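Local atomic coordinates of response regulator receiver protein (Desulfuromonas acetoxidans, PDB entry 2ZAY), a protein that probably relays signals as a response regulator, this chain being its CheY-like receiver domain, cut from a longer protein. Residues Pro84-Ser89 with Asp107-Pro112; Val14-Pro19 with Ile57-Met62; Arg10-Asp15 with Asp34-Gly39. One frame throughout, in Å; residues are numbered along the deposited sequence.

All three contacts belong to one five-stranded parallel sheet of the receiver fold, strand order 2-1-3-4-5. Interaction 3 pairs edge strand 33-38 with strand 9-14, interaction 2 carries on from 9-14 to the central strand 55-59, and interaction 1 joins 85-89 to the other edge strand, 107-110. Interactions 2 and 3 share Val-14 and Asp-15, and their centres are about 9 Å apart; interactions 1 and 2 are linked by Leu-88 N to Thr-58 O, 2.9 Å. Lys-111 NZ, beyond edge strand 107-110, reaches Asp-15 OD1 at 3.0 Å, next to Glu-59, at the end of the sheet where receiver domains usually hold their phosphorylation site.

Interaction 1 (Pro84-Ser89 with Asp107-Pro112); sequences PVIALS and DFIAKP
Ala-87 and Phe-108 are paired in the parallel ladder that closes a beta-alpha-beta unit of the CheY-like fold, helix 94-103 linking the two strands. Four backbone hydrogen bonds run along it: Ala-87 N to Asp-107 O, Ile-109 N to Ala-87 O at 2.8 Å, Ser-89 N to Ile-109 O, and Lys-111 N to Ser-89 O, the last carrying the pairing past the strand's end.

Apolar contacts divide between the two faces. Ile-86, Leu-88 and Ile-109 form a branched aliphatic cluster on the face covered by helix 115-129: Leu-88 CD1 lies 3.6 Å from Ile-109 CB, and Ile-86 CG2 3.8 Å from Ile-109 CD1. On the other face the small Ala-87 and Ser-89 meet the Phe-108 ring obliquely through their CB atoms, their size accommodating it; the ring also meets helix 94-103. Its CG stands anti to the backbone N (chi1 179°), and farther out CZ lies 3.6 Å from Ser-89 CB.

Most polar ends find partners outside the two strands. Ser-89 OG bonds to Glu-96, and Asp-107 OD2 pairs with Arg-121; the local exception is Asp-107 OD1, which accepts Phe-108 N. Lys-111 bends at chi3 and chi4 to reach Asp-15, crossing Leu-88 with its NZ 3.6 Å from Leu-88 CB.

Interaction 2 (Val14-Pro19 with Ile57-Met62); sequences VDTQLP and ITEANM
The carboxylates of Asp-15 and Glu-59 are stacked, their planes only 11° apart, with Asp-15 OD1 3.5 Å from Glu-59 OE2. Over the aliphatic part of the glutamate, the same OD1 sits 3.4 Å from Glu-59 CB. At the edge of the glutamate carboxylate, Glu-59 OE2 takes two bonds from Thr-16: Thr-16 N, at 2.8 Å, approaches nearly along the C-O axis, and Thr-16 OG1, also at 2.8 Å, donates to the syn lone pair of OE2. Thr-16 OG1 stands between its own backbone N and carbonyl carbon (chi1 55°), a rotamer that brings the hydroxyl to the same oxygen as the amide. Asp-15 OD2 accepts Gln-17 N on its anti side, an Asx turn that folds the loop after strand 9-14.

Beneath these polar groups, Val-14 N bonds to Ile-57 O and Glu-59 N to Val-14 O, pairing neighbouring strands of the receiver sheet. The unbranched, apolar Met-62 packs against both Val-14 and Thr-16: its SD lies 4.0 Å from Val-14 CG1, and its CG 3.8 Å from Thr-16 CG2.

An alanine in place of Glu-59 would probably leave both Thr-16 N and OG1 without their acceptor and the loop freer to shift. By sequence, Glu-59 stands where receiver domains usually carry the phospho-accepting aspartate; repulsion between the two acidic groups is probably eased by Lys-111, which salt-bridges Asp-15.

Interaction 3 (Arg10-Asp15 with Asp34-Gly39); sequences RIMLVD and DIIQCG
From Arg-10 to Val-14 the backbone pairs in parallel with Asp-34 to Cys-38, the strand axes 4.6 Å apart at closest and twisted by 25°, through five hydrogen bonds: Ile-11 N to Asp-34 O, Ile-36 N to Ile-11 O, Leu-13 N to Ile-36 O at 2.7 Å, Cys-38 N to Leu-13 O, and, reaching one residue on, Asp-15 N to Cys-38 O at 3.1 Å. On one face the beta-branched Ile-35 has CG1 beside its backbone N and anti to the carbonyl carbon (chi1 -54°); the chain turns again beyond it, and CD1 comes to rest 3.7 Å from Ile-11 CB. Ile-35 CG2 also meets Leu-13 CB, more loosely at 4.4 Å.

These strands are the first two of the receiver domain, joined through helix 22-31 in a beta-alpha-beta crossover; that helix packs on Leu-13 and Ile-35, which explains the bulky aliphatic side chains there.

Helix 41-51 covers the other face, meeting Met-12, Val-14 and Ile-36. Unbranched at CB and bent at chi3, Met-12 can serve two neighbours: its SD lies 4.0 Å from Cys-38 SG, its CE 4.1 Å from Ile-36 CG2. The compact Cys-38 also brings CB to 4.2 Å from Val-14 CG2. The partly exposed Arg-10 directs its guanidinium to His-52 O through NH1.

Interaction 1 (Pro84-Ser89 with Asp107-Pro112)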
ATOM      1  N   PRO A  84      -4.287   5.107   6.050  1.00 19.80           N
ATOM      2  CA  PRO A  84      -2.903   5.389   5.649  1.00 19.43           C
ATOM      3  C   PRO A  84      -2.484   4.594   4.419  1.00 19.32           C
ATOM      4  O   PRO A  84      -2.901   3.450   4.235  1.00 19.61           O
ATOM      5  CB  PRO A  84      -2.093   5.017   6.892  1.00 20.09           C
ATOM      6  CG  PRO A  84      -2.921   3.922   7.527  1.00 19.09           C
ATOM      7  CD  PRO A  84      -4.334   4.459   7.375  1.00 20.15           C
ATOM      8  N   VAL A  85      -1.658   5.209   3.578  1.00 18.24           N
ATOM      9  CA  VAL A  85      -1.201   4.549   2.354  1.00 18.05           C
ATOM     10  C   VAL A  85       0.320   4.556   2.261  1.00 18.04           C
ATOM     11  O   VAL A  85       0.958   5.606   2.388  1.00 18.43           O
ATOM     12  CB  VAL A  85      -1.787   5.245   1.089  1.00 16.74           C
ATOM     13  CG1 VAL A  85      -1.447   4.425  -0.166  1.00 18.79           C
ATOM     14  CG2 VAL A  85      -3.308   5.391   1.225  1.00 17.92           C
ATOM     15  N   ILE A  86       0.896   3.374   2.055  1.00 17.36           N
ATOM     16  CA  ILE A  86       2.344   3.226   1.915  1.00 17.14           C
ATOM     17  C   ILE A  86       2.639   2.995   0.439  1.00 18.76           C
ATOM     18  O   ILE A  86       1.954   2.204  -0.210  1.00 19.96           O
ATOM     19  CB  ILE A  86       2.880   1.994   2.694  1.00 17.24           C
ATOM     20  CG1 ILE A  86       2.806   2.241   4.206  1.00 16.34           C
ATOM     21  CG2 ILE A  86       4.335   1.698   2.272  1.00 16.69           C
ATOM     22  CD1 ILE A  86       3.297   1.060   5.019  1.00 18.47           C
ATOM     23  N   ALA A  87       3.638   3.690  -0.096  1.00 18.95           N
ATOM     24  CA  ALA A  87       4.005   3.505  -1.492  1.00 20.23           C
ATOM     25  C   ALA A  87       5.180   2.548  -1.620  1.00 20.10           C
ATOM     26  O   ALA A  87       6.123   2.595  -0.832  1.00 20.46           O
ATOM     27  CB  ALA A  87       4.361   4.846  -2.140  1.00 19.10           C
ATOM     28  N   LEU A  88       5.102   1.681  -2.623  1.00 21.71           N
ATOM     29  CA  LEU A  88       6.145   0.714  -2.923  1.00 23.64           C
ATOM     30  C   LEU A  88       6.620   1.088  -4.324  1.00 23.64           C
ATOM     31  O   LEU A  88       5.816   1.210  -5.239  1.00 24.04           O
ATOM     32  CB  LEU A  88       5.560  -0.699  -2.922  1.00 26.06           C
ATOM     33  CG  LEU A  88       5.982  -1.663  -1.813  1.00 30.17           C
ATOM     34  CD1 LEU A  88       5.908  -0.996  -0.451  1.00 28.58           C
ATOM     35  CD2 LEU A  88       5.092  -2.900  -1.879  1.00 32.10           C
ATOM     36  N   SER A  89       7.919   1.287  -4.508  1.00 25.40           N
ATOM     37  CA  SER A  89       8.376   1.662  -5.834  1.00 25.58           C
ATOM     38  C   SER A  89       9.649   0.977  -6.275  1.00 26.67           C
ATOM     39  O   SER A  89      10.599   0.831  -5.501  1.00 23.54           O
ATOM     40  CB  SER A  89       8.564   3.177  -5.922  1.00 27.17           C
ATOM     41  OG  SER A  89       9.083   3.538  -7.191  1.00 26.74           O
ATOM     42  N   ASP A 107       4.272   6.408   4.143  1.00 18.03           N
ATOM     43  CA  ASP A 107       5.635   5.876   4.086  1.00 19.19           C
ATOM     44  C   ASP A 107       5.970   5.527   2.637  1.00 18.62           C
ATOM     45  O   ASP A 107       5.089   5.504   1.770  1.00 17.72           O
ATOM     46  CB  ASP A 107       5.809   4.633   4.978  1.00 19.41           C
ATOM     47  CG  ASP A 107       7.248   4.480   5.495  1.00 22.85           C
ATOM     48  OD1 ASP A 107       8.182   5.020   4.859  1.00 25.49           O
ATOM     49  OD2 ASP A 107       7.453   3.815   6.533  1.00 22.90           O
ATOM     50  N   PHE A 108       7.249   5.273   2.383  1.00 18.50           N
ATOM     51  CA  PHE A 108       7.728   4.935   1.047  1.00 20.72           C
ATOM     52  C   PHE A 108       8.773   3.833   1.184  1.00 22.30           C
ATOM     53  O   PHE A 108       9.736   3.975   1.946  1.00 22.53           O
ATOM     54  CB  PHE A 108       8.355   6.169   0.400  1.00 22.22           C
ATOM     55  CG  PHE A 108       8.914   5.918  -0.973  1.00 23.85           C
ATOM     56  CD1 PHE A 108       8.127   6.104  -2.104  1.00 25.30           C
ATOM     57  CD2 PHE A 108      10.232   5.495  -1.132  1.00 27.81           C
ATOM     58  CE1 PHE A 108       8.643   5.875  -3.383  1.00 27.94           C
ATOM     59  CE2 PHE A 108      10.764   5.260  -2.403  1.00 28.82           C
ATOM     60  CZ  PHE A 108       9.965   5.452  -3.532  1.00 28.93           C
ATOM     61  N   ILE A 109       8.587   2.740   0.454  1.00 22.04           N
ATOM     62  CA  ILE A 109       9.510   1.616   0.524  1.00 24.39           C
ATOM     63  C   ILE A 109      10.000   1.230  -0.860  1.00 24.35           C
ATOM     64  O   ILE A 109       9.204   0.966  -1.761  1.00 24.53           O
ATOM     65  CB  ILE A 109       8.832   0.385   1.156  1.00 25.62           C
ATOM     66  CG1 ILE A 109       8.234   0.763   2.515  1.00 26.34           C
ATOM     67  CG2 ILE A 109       9.848  -0.751   1.316  1.00 27.98           C
ATOM     68  CD1 ILE A 109       7.436  -0.363   3.156  1.00 26.28           C
ATOM     69  N   ALA A 110      11.318   1.198  -1.022  1.00 25.13           N
ATOM     70  CA  ALA A 110      11.912   0.840  -2.300  1.00 26.33           C
ATOM     71  C   ALA A 110      11.964  -0.668  -2.514  1.00 28.34           C
ATOM     72  O   ALA A 110      12.328  -1.422  -1.608  1.00 29.12           O
ATOM     73  CB  ALA A 110      13.320   1.421  -2.396  1.00 28.03           C
ATOM     74  N   LYS A 111      11.575  -1.104  -3.708  1.00 29.30           N
ATOM     75  CA  LYS A 111      11.635  -2.515  -4.069  1.00 32.95           C
ATOM     76  C   LYS A 111      13.114  -2.792  -4.370  1.00 35.36           C
ATOM     77  O   LYS A 111      13.881  -1.863  -4.622  1.00 35.77           O
ATOM     78  CB  LYS A 111      10.803  -2.788  -5.330  1.00 32.90           C
ATOM     79  CG  LYS A 111       9.291  -2.762  -5.147  1.00 34.70           C
ATOM     80  CD  LYS A 111       8.599  -2.900  -6.500  1.00 37.46           C
ATOM     81  CE  LYS A 111       7.280  -3.665  -6.415  1.00 39.56           C
ATOM     82  NZ  LYS A 111       6.290  -3.031  -5.514  1.00 43.47           N
ATOM     83  N   PRO A 112      13.539  -4.068  -4.334  1.00 37.48           N
ATOM     84  CA  PRO A 112      12.720  -5.240  -4.025  1.00 38.32           C
ATOM     85  C   PRO A 112      12.278  -5.209  -2.572  1.00 39.18           C
ATOM     86  O   PRO A 112      12.966  -4.659  -1.711  1.00 39.55           O
ATOM     87  CB  PRO A 112      13.659  -6.406  -4.334  1.00 39.21           C
ATOM     88  CG  PRO A 112      15.001  -5.841  -4.018  1.00 38.74           C
ATOM     89  CD  PRO A 112      14.922  -4.474  -4.645  1.00 37.36           C
TER

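Interaction 2 (Val14-Pro19 with Ile57-Met62)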
ATOM      1  N   VAL A  14      -1.852  -3.449  -3.418  1.00 21.69           N
ATOM      2  CA  VAL A  14      -2.150  -3.236  -4.838  1.00 21.54           C
ATOM      3  C   VAL A  14      -0.834  -3.226  -5.626  1.00 23.73           C
ATOM      4  O   VAL A  14       0.026  -2.375  -5.396  1.00 22.65           O
ATOM      5  CB  VAL A  14      -2.856  -1.870  -5.070  1.00 21.36           C
ATOM      6  CG1 VAL A  14      -3.431  -1.820  -6.479  1.00 20.57           C
ATOM      7  CG2 VAL A  14      -3.943  -1.647  -4.034  1.00 21.23           C
ATOM      8  N   ASP A  15      -0.672  -4.165  -6.553  1.00 24.53           N
ATOM      9  CA  ASP A  15       0.561  -4.239  -7.342  1.00 26.93           C
ATOM     10  C   ASP A  15       0.253  -4.927  -8.669  1.00 27.83           C
ATOM     11  O   ASP A  15      -0.573  -5.840  -8.714  1.00 26.30           O
ATOM     12  CB  ASP A  15       1.626  -5.037  -6.582  1.00 28.15           C
ATOM     13  CG  ASP A  15       3.029  -4.827  -7.143  1.00 33.27           C
ATOM     14  OD1 ASP A  15       3.708  -3.875  -6.710  1.00 34.10           O
ATOM     15  OD2 ASP A  15       3.447  -5.604  -8.024  1.00 34.81           O
ATOM     16  N   THR A  16       0.913  -4.498  -9.744  1.00 28.55           N
ATOM     17  CA  THR A  16       0.670  -5.083 -11.058  1.00 31.18           C
ATOM     18  C   THR A  16       1.381  -6.423 -11.270  1.00 33.87           C
ATOM     19  O   THR A  16       1.154  -7.101 -12.273  1.00 35.59           O
ATOM     20  CB  THR A  16       1.056  -4.102 -12.195  1.00 31.57           C
ATOM     21  OG1 THR A  16       2.414  -3.677 -12.032  1.00 28.59           O
ATOM     22  CG2 THR A  16       0.139  -2.882 -12.181  1.00 30.51           C
ATOM     23  N   GLN A  17       2.244  -6.800 -10.334  1.00 35.22           N
ATOM     24  CA  GLN A  17       2.939  -8.079 -10.418  1.00 37.88           C
ATOM     25  C   GLN A  17       2.965  -8.728  -9.039  1.00 36.56           C
ATOM     26  O   GLN A  17       4.024  -8.923  -8.433  1.00 36.76           O
ATOM     27  CB  GLN A  17       4.361  -7.900 -10.976  1.00 41.39           C
ATOM     28  CG  GLN A  17       5.270  -7.013 -10.156  1.00 47.87           C
ATOM     29  CD  GLN A  17       6.456  -6.504 -10.960  1.00 51.89           C
ATOM     30  OE1 GLN A  17       6.286  -5.871 -12.006  1.00 53.94           O
ATOM     31  NE2 GLN A  17       7.665  -6.771 -10.472  1.00 54.89           N
ATOM     32  N   LEU A  18       1.771  -9.055  -8.552  1.00 35.59           N
ATOM     33  CA  LEU A  18       1.591  -9.687  -7.250  1.00 35.35           C
ATOM     34  C   LEU A  18       2.413 -10.964  -7.066  1.00 37.19           C
ATOM     35  O   LEU A  18       2.897 -11.243  -5.968  1.00 38.12           O
ATOM     36  CB  LEU A  18       0.106  -9.984  -7.020  1.00 33.33           C
ATOM     37  CG  LEU A  18      -0.777  -8.760  -6.749  1.00 31.17           C
ATOM     38  CD1 LEU A  18      -2.246  -9.145  -6.806  1.00 29.37           C
ATOM     39  CD2 LEU A  18      -0.429  -8.181  -5.379  1.00 30.97           C
ATOM     40  N   PRO A  19       2.569 -11.767  -8.133  1.00 38.10           N
ATOM     41  CA  PRO A  19       3.354 -12.999  -8.003  1.00 38.77           C
ATOM     42  C   PRO A  19       4.766 -12.728  -7.477  1.00 39.28           C
ATOM     43  O   PRO A  19       5.323 -13.525  -6.726  1.00 40.88           O
ATOM     44  CB  PRO A  19       3.361 -13.546  -9.427  1.00 38.76           C
ATOM     45  CG  PRO A  19       2.015 -13.139  -9.930  1.00 38.69           C
ATOM     46  CD  PRO A  19       1.910 -11.705  -9.451  1.00 37.97           C
ATOM     47  N   ILE A  57      -1.221  -0.591   0.819  1.00 18.64           N
ATOM     48  CA  ILE A  57       0.128  -0.573   0.265  1.00 19.61           C
ATOM     49  C   ILE A  57      -0.063  -0.631  -1.248  1.00 20.35           C
ATOM     50  O   ILE A  57      -0.687  -1.560  -1.761  1.00 20.41           O
ATOM     51  CB  ILE A  57       0.931  -1.812   0.701  1.00 19.98           C
ATOM     52  CG1 ILE A  57       1.071  -1.845   2.222  1.00 23.27           C
ATOM     53  CG2 ILE A  57       2.296  -1.806   0.032  1.00 21.96           C
ATOM     54  CD1 ILE A  57       1.663  -3.157   2.749  1.00 22.22           C
ATOM     55  N   THR A  58       0.461   0.352  -1.966  1.00 18.89           N
ATOM     56  CA  THR A  58       0.292   0.339  -3.411  1.00 20.77           C
ATOM     57  C   THR A  58       1.571   0.596  -4.179  1.00 22.47           C
ATOM     58  O   THR A  58       2.448   1.331  -3.727  1.00 22.83           O
ATOM     59  CB  THR A  58      -0.740   1.393  -3.872  1.00 21.83           C
ATOM     60  OG1 THR A  58      -0.884   1.317  -5.293  1.00 21.14           O
ATOM     61  CG2 THR A  58      -0.283   2.810  -3.499  1.00 20.28           C
ATOM     62  N   GLU A  59       1.677  -0.035  -5.344  1.00 23.98           N
ATOM     63  CA  GLU A  59       2.820   0.170  -6.216  1.00 25.29           C
ATOM     64  C   GLU A  59       2.672   1.631  -6.644  1.00 24.51           C
ATOM     65  O   GLU A  59       1.559   2.090  -6.890  1.00 23.49           O
ATOM     66  CB  GLU A  59       2.709  -0.748  -7.435  1.00 27.02           C
ATOM     67  CG  GLU A  59       3.893  -0.693  -8.380  1.00 30.58           C
ATOM     68  CD  GLU A  59       3.765  -1.697  -9.516  1.00 34.01           C
ATOM     69  OE1 GLU A  59       4.756  -1.904 -10.251  1.00 35.31           O
ATOM     70  OE2 GLU A  59       2.668  -2.272  -9.675  1.00 32.71           O
ATOM     71  N   ALA A  60       3.780   2.358  -6.731  1.00 26.18           N
ATOM     72  CA  ALA A  60       3.725   3.763  -7.117  1.00 27.35           C
ATOM     73  C   ALA A  60       3.473   3.957  -8.604  1.00 29.72           C
ATOM     74  O   ALA A  60       2.580   4.701  -9.004  1.00 30.81           O
ATOM     75  CB  ALA A  60       5.014   4.459  -6.720  1.00 29.47           C
ATOM     76  N   ASN A  61       4.259   3.280  -9.428  1.00 30.90           N
ATOM     77  CA  ASN A  61       4.118   3.415 -10.869  1.00 34.01           C
ATOM     78  C   ASN A  61       3.408   2.234 -11.519  1.00 33.95           C
ATOM     79  O   ASN A  61       4.013   1.192 -11.754  1.00 35.55           O
ATOM     80  CB  ASN A  61       5.505   3.607 -11.485  1.00 34.87           C
ATOM     81  CG  ASN A  61       6.272   4.739 -10.826  1.00 36.47           C
ATOM     82  OD1 ASN A  61       5.931   5.911 -10.987  1.00 36.40           O
ATOM     83  ND2 ASN A  61       7.303   4.393 -10.060  1.00 38.31           N
ATOM     84  N   MET A  62       2.115   2.405 -11.786  1.00 34.67           N
ATOM     85  CA  MET A  62       1.300   1.380 -12.436  1.00 34.49           C
ATOM     86  C   MET A  62       0.756   1.980 -13.737  1.00 36.99           C
ATOM     87  O   MET A  62       0.385   3.157 -13.780  1.00 37.51           O
ATOM     88  CB  MET A  62       0.121   0.955 -11.544  1.00 30.95           C
ATOM     89  CG  MET A  62       0.510   0.302 -10.226  1.00 26.67           C
ATOM     90  SD  MET A  62      -0.900  -0.378  -9.287  1.00 20.33           S
ATOM     91  CE  MET A  62      -1.672   1.157  -8.665  1.00 25.06           C
TER

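Interaction 3 (Arg10-Asp15 with Asp34-Gly39)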
ATOM      1  N   ARG A  10      -6.474  -5.699   8.691  1.00 25.61           N
ATOM      2  CA  ARG A  10      -6.740  -5.873   7.267  1.00 24.16           C
ATOM      3  C   ARG A  10      -5.758  -4.985   6.525  1.00 23.43           C
ATOM      4  O   ARG A  10      -5.696  -3.783   6.776  1.00 21.00           O
ATOM      5  CB  ARG A  10      -8.161  -5.425   6.902  1.00 23.82           C
ATOM      6  CG  ARG A  10      -9.275  -6.111   7.680  1.00 28.91           C
ATOM      7  CD  ARG A  10     -10.612  -5.385   7.471  1.00 31.66           C
ATOM      8  NE  ARG A  10     -11.423  -5.459   8.681  1.00 38.72           N
ATOM      9  CZ  ARG A  10     -11.762  -4.416   9.428  1.00 38.39           C
ATOM     10  NH1 ARG A  10     -11.373  -3.190   9.099  1.00 36.10           N
ATOM     11  NH2 ARG A  10     -12.487  -4.605  10.523  1.00 44.59           N
ATOM     12  N   ILE A  11      -5.002  -5.575   5.608  1.00 22.83           N
ATOM     13  CA  ILE A  11      -4.026  -4.820   4.838  1.00 22.34           C
ATOM     14  C   ILE A  11      -4.286  -5.039   3.351  1.00 23.77           C
ATOM     15  O   ILE A  11      -4.234  -6.173   2.887  1.00 24.45           O
ATOM     16  CB  ILE A  11      -2.583  -5.295   5.155  1.00 23.61           C
ATOM     17  CG1 ILE A  11      -2.318  -5.224   6.661  1.00 22.39           C
ATOM     18  CG2 ILE A  11      -1.572  -4.445   4.390  1.00 24.26           C
ATOM     19  CD1 ILE A  11      -2.233  -3.815   7.221  1.00 25.21           C
ATOM     20  N   MET A  12      -4.583  -3.979   2.606  1.00 21.46           N
ATOM     21  CA  MET A  12      -4.800  -4.147   1.171  1.00 23.43           C
ATOM     22  C   MET A  12      -3.494  -3.876   0.437  1.00 23.60           C
ATOM     23  O   MET A  12      -2.817  -2.888   0.708  1.00 25.77           O
ATOM     24  CB  MET A  12      -5.890  -3.202   0.647  1.00 23.53           C
ATOM     25  CG  MET A  12      -6.085  -3.263  -0.889  1.00 25.13           C
ATOM     26  SD  MET A  12      -7.458  -2.231  -1.560  1.00 21.40           S
ATOM     27  CE  MET A  12      -8.757  -2.979  -0.880  1.00 26.23           C
ATOM     28  N   LEU A  13      -3.134  -4.769  -0.479  1.00 22.17           N
ATOM     29  CA  LEU A  13      -1.913  -4.611  -1.267  1.00 23.66           C
ATOM     30  C   LEU A  13      -2.289  -4.515  -2.749  1.00 22.72           C
ATOM     31  O   LEU A  13      -2.965  -5.396  -3.271  1.00 24.33           O
ATOM     32  CB  LEU A  13      -0.996  -5.814  -1.036  1.00 24.74           C
ATOM     33  CG  LEU A  13       0.272  -5.939  -1.875  1.00 29.61           C
ATOM     34  CD1 LEU A  13       1.175  -4.746  -1.621  1.00 29.40           C
ATOM     35  CD2 LEU A  13       0.987  -7.243  -1.513  1.00 29.78           C
ATOM     36  N   VAL A  14      -1.852  -3.449  -3.418  1.00 21.69           N
ATOM     37  CA  VAL A  14      -2.150  -3.236  -4.838  1.00 21.54           C
ATOM     38  C   VAL A  14      -0.834  -3.226  -5.626  1.00 23.73           C
ATOM     39  O   VAL A  14       0.026  -2.375  -5.396  1.00 22.65           O
ATOM     40  CB  VAL A  14      -2.856  -1.870  -5.070  1.00 21.36           C
ATOM     41  CG1 VAL A  14      -3.431  -1.820  -6.479  1.00 20.57           C
ATOM     42  CG2 VAL A  14      -3.943  -1.647  -4.034  1.00 21.23           C
ATOM     43  N   ASP A  15      -0.672  -4.165  -6.553  1.00 24.53           N
ATOM     44  CA  ASP A  15       0.561  -4.239  -7.342  1.00 26.93           C
ATOM     45  C   ASP A  15       0.253  -4.927  -8.669  1.00 27.83           C
ATOM     46  O   ASP A  15      -0.573  -5.840  -8.714  1.00 26.30           O
ATOM     47  CB  ASP A  15       1.626  -5.037  -6.582  1.00 28.15           C
ATOM     48  CG  ASP A  15       3.029  -4.827  -7.143  1.00 33.27           C
ATOM     49  OD1 ASP A  15       3.708  -3.875  -6.710  1.00 34.10           O
ATOM     50  OD2 ASP A  15       3.447  -5.604  -8.024  1.00 34.81           O
ATOM     51  N   ASP A  34      -4.108  -9.796   7.600  1.00 30.56           N
ATOM     52  CA  ASP A  34      -5.103 -10.347   6.687  1.00 31.24           C
ATOM     53  C   ASP A  34      -4.877  -9.582   5.383  1.00 30.32           C
ATOM     54  O   ASP A  34      -5.317  -8.440   5.250  1.00 27.13           O
ATOM     55  CB  ASP A  34      -6.510 -10.073   7.220  1.00 31.70           C
ATOM     56  CG  ASP A  34      -7.588 -10.768   6.411  1.00 35.48           C
ATOM     57  OD1 ASP A  34      -7.281 -11.300   5.320  1.00 34.52           O
ATOM     58  OD2 ASP A  34      -8.749 -10.773   6.870  1.00 36.21           O
ATOM     59  N   ILE A  35      -4.187 -10.206   4.433  1.00 29.67           N
ATOM     60  CA  ILE A  35      -3.867  -9.548   3.170  1.00 30.24           C
ATOM     61  C   ILE A  35      -4.925  -9.625   2.071  1.00 30.40           C
ATOM     62  O   ILE A  35      -5.348 -10.703   1.651  1.00 31.40           O
ATOM     63  CB  ILE A  35      -2.542 -10.084   2.588  1.00 32.02           C
ATOM     64  CG1 ILE A  35      -1.426  -9.960   3.624  1.00 31.97           C
ATOM     65  CG2 ILE A  35      -2.185  -9.321   1.325  1.00 31.85           C
ATOM     66  CD1 ILE A  35      -1.145  -8.537   4.077  1.00 35.97           C
ATOM     67  N   ILE A  36      -5.338  -8.451   1.610  1.00 26.41           N
ATOM     68  CA  ILE A  36      -6.319  -8.322   0.548  1.00 25.01           C
ATOM     69  C   ILE A  36      -5.486  -7.916  -0.663  1.00 25.66           C
ATOM     70  O   ILE A  36      -4.860  -6.856  -0.660  1.00 24.36           O
ATOM     71  CB  ILE A  36      -7.353  -7.219   0.900  1.00 25.27           C
ATOM     72  CG1 ILE A  36      -8.130  -7.633   2.160  1.00 23.99           C
ATOM     73  CG2 ILE A  36      -8.296  -6.980  -0.277  1.00 24.66           C
ATOM     74  CD1 ILE A  36      -8.978  -6.523   2.761  1.00 25.69           C
ATOM     75  N   GLN A  37      -5.468  -8.760  -1.692  1.00 25.24           N
ATOM     76  CA  GLN A  37      -4.658  -8.492  -2.883  1.00 27.09           C
ATOM     77  C   GLN A  37      -5.407  -7.987  -4.107  1.00 26.16           C
ATOM     78  O   GLN A  37      -6.352  -8.621  -4.562  1.00 26.84           O
ATOM     79  CB  GLN A  37      -3.898  -9.754  -3.290  1.00 28.27           C
ATOM     80  CG  GLN A  37      -3.026 -10.348  -2.210  1.00 31.22           C
ATOM     81  CD  GLN A  37      -2.223 -11.526  -2.720  1.00 33.17           C
ATOM     82  OE1 GLN A  37      -1.501 -11.413  -3.708  1.00 35.45           O
ATOM     83  NE2 GLN A  37      -2.342 -12.665  -2.046  1.00 35.82           N
ATOM     84  N   CYS A  38      -4.957  -6.856  -4.649  1.00 26.27           N
ATOM     85  CA  CYS A  38      -5.554  -6.271  -5.844  1.00 26.72           C
ATOM     86  C   CYS A  38      -4.474  -6.117  -6.918  1.00 28.63           C
ATOM     87  O   CYS A  38      -3.356  -5.673  -6.636  1.00 25.98           O
ATOM     88  CB  CYS A  38      -6.173  -4.913  -5.519  1.00 28.65           C
ATOM     89  SG  CYS A  38      -7.581  -5.025  -4.384  1.00 32.60           S
ATOM     90  N   GLY A  39      -4.819  -6.487  -8.150  1.00 29.84           N
ATOM     91  CA  GLY A  39      -3.871  -6.412  -9.246  1.00 29.80           C
ATOM     92  C   GLY A  39      -3.746  -5.065  -9.929  1.00 31.87           C
ATOM     93  O   GLY A  39      -2.811  -4.853 -10.702  1.00 31.97           O
TER